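Local coordinates for uncharacterized protein (Helicobacter pylori, PDB 4O5J) that probably mediates attachment of the bacterium to sialylated host glycans, as the extracellular adhesion domain of the outer-membrane adhesin SabA, at residues Cys142-Gln146 against Thr147-Lys151; Ser310-Ala313 against Glu314-Lys317. One frame throughout, in Å; residues are numbered along the deposited sequence.

Interaction 1 of 2, residues Cys142-Gln146 against Thr147-Lys151; sequences CAMDQ and TTYDK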
# COMPACT_ATOMS: atom_id res chain seq x y z
N CYS A 142 25.06 -10.00 17.47
CA CYS A 142 24.94 -10.24 16.03
C CYS A 142 24.87 -11.74 15.65
O CYS A 142 25.05 -12.09 14.49
CB CYS A 142 26.05 -9.58 15.24
SG CYS A 142 26.06 -7.76 15.52
N ALA A 143 24.63 -12.62 16.63
CA ALA A 143 24.49 -14.03 16.33
C ALA A 143 23.04 -14.47 16.39
O ALA A 143 22.21 -13.83 17.04
CB ALA A 143 25.36 -14.86 17.27
N MET A 144 22.72 -15.56 15.70
CA MET A 144 21.34 -16.09 15.73
C MET A 144 21.37 -17.62 15.93
O MET A 144 22.20 -18.32 15.35
CB MET A 144 20.62 -15.76 14.44
CG MET A 144 19.19 -16.15 14.45
SD MET A 144 18.43 -15.89 12.83
CE MET A 144 18.62 -14.06 12.61
N ASP A 145 20.46 -18.12 16.76
CA ASP A 145 20.28 -19.55 16.98
C ASP A 145 19.84 -20.23 15.65
O ASP A 145 18.99 -19.69 14.89
CB ASP A 145 19.23 -19.75 18.08
CG ASP A 145 18.80 -21.13 18.20
OD1 ASP A 145 19.20 -21.76 19.18
OD2 ASP A 145 18.08 -21.61 17.28
N GLN A 146 20.43 -21.39 15.36
CA GLN A 146 20.13 -22.13 14.12
C GLN A 146 18.62 -22.44 13.96
O GLN A 146 18.09 -22.37 12.85
CB GLN A 146 20.92 -23.41 14.07
CG GLN A 146 20.81 -24.14 12.76
CD GLN A 146 21.76 -25.32 12.70
OE1 GLN A 146 22.53 -25.56 13.62
NE2 GLN A 146 21.71 -26.07 11.60
N THR A 147 17.94 -22.73 15.04
CA THR A 147 16.51 -23.08 14.97
C THR A 147 15.70 -21.85 14.57
O THR A 147 14.74 -21.94 13.79
CB THR A 147 16.00 -23.57 16.29
OG1 THR A 147 16.78 -24.67 16.67
CG2 THR A 147 14.55 -23.98 16.21
N THR A 148 16.10 -20.68 15.07
CA THR A 148 15.41 -19.43 14.69
C THR A 148 15.67 -19.12 13.22
O THR A 148 14.75 -18.83 12.46
CB THR A 148 15.89 -18.27 15.55
OG1 THR A 148 15.60 -18.56 16.91
CG2 THR A 148 15.19 -16.97 15.16
N TYR A 149 16.94 -19.24 12.80
CA TYR A 149 17.24 -19.05 11.39
C TYR A 149 16.40 -20.00 10.52
O TYR A 149 15.84 -19.62 9.48
CB TYR A 149 18.73 -19.26 11.14
CG TYR A 149 19.00 -19.20 9.66
CD1 TYR A 149 18.99 -17.97 8.97
CD2 TYR A 149 19.21 -20.37 8.91
CE1 TYR A 149 19.17 -17.92 7.58
CE2 TYR A 149 19.41 -20.33 7.53
CZ TYR A 149 19.39 -19.10 6.87
OH TYR A 149 19.58 -19.06 5.53
N ASP A 150 16.33 -21.29 10.93
CA ASP A 150 15.52 -22.27 10.18
C ASP A 150 14.10 -21.81 9.97
O ASP A 150 13.60 -21.86 8.84
CB ASP A 150 15.50 -23.65 10.89
CG ASP A 150 16.86 -24.36 10.81
OD1 ASP A 150 17.10 -25.23 11.68
OD2 ASP A 150 17.70 -24.01 9.91
N LYS A 151 13.46 -21.33 11.03
CA LYS A 151 12.12 -20.76 10.88
C LYS A 151 12.07 -19.61 9.86
O LYS A 151 11.15 -19.55 9.03
CB LYS A 151 11.59 -20.26 12.23
CG LYS A 151 11.39 -21.39 13.27
CD LYS A 151 10.49 -21.03 14.47
CE LYS A 151 11.06 -19.92 15.32
NZ LYS A 151 10.00 -19.42 16.27
O HOH W 1 19.94 -24.47 17.70
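With its CG opposite the backbone N (chi1 169°), Asp145 turns its carboxylate onto the first turn of helix 146-163, where OD2 faces the amides of Thr147 and Thr148. The bond from Thr148 N to Asp145 OD2 is 3.1 Å long and uses the anti lone pair, the one away from OD1; a second bond to this oxygen, from Thr147 N, is weak and so short that it is doubtful. Asp145 is thus the N-cap of this helix, and its negative charge lies where the helix dipole would probably favour it. The other oxygen, OD1, accepts from a water 3.2 Å away that also has a weak link to Thr147 OG1. Tyr149 N closes the first helical turn with a hydrogen bond of 3.0 Å to Asp145 O, and Asp150 N follows at 2.8 Å from Gln146 O. Met144, just before the N-cap, meets Tyr149 five residues on as a hydrophobic staple. Its extended chain bends at the last torsion (chi3 -62°). Met144 SD lies 3.8 Å from Tyr149 CB, at the edge of the tyrosine ring and near its plane, while CG rests 4.1 Å from Thr148 CB. Met144 also packs on Tyr101 and the Tyr149 side chain on Trp98, both of helix 82-101.

Interaction 2 of 2, residues Ser310-Ala313 against Glu314-Lys317; sequences SIPA and EQYK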
# COMPACT_ATOMS: atom_id res chain seq x y z
N SER A 310 9.44 7.21 1.74
CA SER A 310 9.98 7.66 2.99
C SER A 310 11.24 6.85 3.32
O SER A 310 11.85 7.06 4.36
CB SER A 310 9.01 7.36 4.14
OG SER A 310 8.00 8.17 4.09
N ILE A 311 11.59 5.86 2.50
CA ILE A 311 12.77 5.07 2.75
C ILE A 311 14.00 5.87 2.31
O ILE A 311 14.04 6.33 1.19
CB ILE A 311 12.75 3.74 1.99
CG1 ILE A 311 11.60 2.87 2.49
CG2 ILE A 311 14.10 3.01 2.12
CD1 ILE A 311 11.35 1.61 1.62
N PRO A 312 15.01 6.04 3.19
CA PRO A 312 16.17 6.87 2.78
C PRO A 312 16.75 6.26 1.48
O PRO A 312 16.82 5.02 1.31
CB PRO A 312 17.14 6.76 3.96
CG PRO A 312 16.24 6.46 5.16
CD PRO A 312 15.05 5.67 4.60
N ALA A 313 17.08 7.12 0.57
CA ALA A 313 17.57 6.85 -0.78
C ALA A 313 18.63 5.77 -0.82
O ALA A 313 18.63 4.94 -1.71
CB ALA A 313 18.09 8.20 -1.50
N GLU A 314 19.60 5.82 0.08
CA GLU A 314 20.68 4.87 0.04
C GLU A 314 20.18 3.47 0.44
O GLU A 314 20.65 2.47 -0.10
CB GLU A 314 21.77 5.32 1.02
CG GLU A 314 22.98 4.41 0.96
CD GLU A 314 23.76 4.47 -0.35
OE1 GLU A 314 23.73 5.55 -1.00
OE2 GLU A 314 24.43 3.46 -0.72
N GLN A 315 19.27 3.40 1.40
CA GLN A 315 18.69 2.10 1.79
C GLN A 315 17.87 1.54 0.64
O GLN A 315 17.92 0.34 0.36
CB GLN A 315 17.85 2.22 3.05
CG GLN A 315 18.70 2.54 4.26
CD GLN A 315 17.83 2.76 5.48
OE1 GLN A 315 16.67 2.39 5.51
NE2 GLN A 315 18.41 3.36 6.54
N TYR A 316 17.14 2.39 -0.06
CA TYR A 316 16.33 1.95 -1.18
C TYR A 316 17.26 1.42 -2.27
O TYR A 316 16.96 0.39 -2.90
CB TYR A 316 15.45 3.10 -1.69
CG TYR A 316 14.51 2.70 -2.79
CD1 TYR A 316 13.41 1.88 -2.51
CD2 TYR A 316 14.71 3.07 -4.13
CE1 TYR A 316 12.54 1.46 -3.50
CE2 TYR A 316 13.81 2.63 -5.14
CZ TYR A 316 12.73 1.84 -4.81
OH TYR A 316 11.82 1.42 -5.76
N LYS A 317 18.39 2.12 -2.48
CA LYS A 317 19.34 1.68 -3.52
C LYS A 317 19.83 0.25 -3.21
O LYS A 317 19.95 -0.56 -4.11
CB LYS A 317 20.53 2.67 -3.65
CG LYS A 317 21.59 2.29 -4.64
CD LYS A 317 21.07 2.14 -6.08
CE LYS A 317 20.54 3.44 -6.71
NZ LYS A 317 19.79 3.30 -8.03
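Ile311 and Pro312 are both extended (psi 127° and 138°) before the backbone turns helical at Ala313, bringing the carbonyls of Pro312 and Ala313 over the amides one turn ahead. Tyr316 N donates to Pro312 O at 3.0 Å, and Lys317 N to Ala313 O at 2.9 Å. Pro312 occupies the N-cap position of helix 313-320, and its ring has no polar group with which to cap the amides of the first turn. Instead it packs against the extended chain of Gln315: Pro312 CG is 4.0 Å from Gln315 CD, and Pro312 CD is 3.8 Å from Gln315 OE1. That oxygen accepts from Val242 N, at the start of helix 241-268, so the amide is tied to a second helix while its carbon lies against the proline. Ile311 is the buried residue of the short link between helices 281-309 and 313-320, covered by Val242 and Asn245, and forms a hydrophobic staple with Tyr316. Its CG2 branch, set opposite the backbone N, reaches Gln315 CB at 3.9 Å and Tyr316 CB at 4.0 Å. From there the Tyr316 side chain leads away to helix 343-396, packing on Leu343 and Val347, and its OH is hydrogen-bonded to Asn344 ND2.

Both interactions are the opening turn of a helix, joined to the residues just before it by i to i+4 backbone bonds. In each, an apolar residue ahead of the N-cap, Met144 or Ile311, packs against a tyrosine five positions on. Asp145 caps helix amides with its carboxylate, whereas Pro312 sits at the N-cap without a side-chain acceptor and packs on Gln315. Interaction 1 is partly buried and includes strand 143-144 and Cys142, disulfide-bonded to Cys136; its centre lies about 30 Å from the chain centre, against about 17 Å for interaction 2. Interaction 2 is a surface contact between the loop after helix 281-309 and the first turn of helix 313-320, with Ile311 buried. Their nearest atoms are about 16 Å apart.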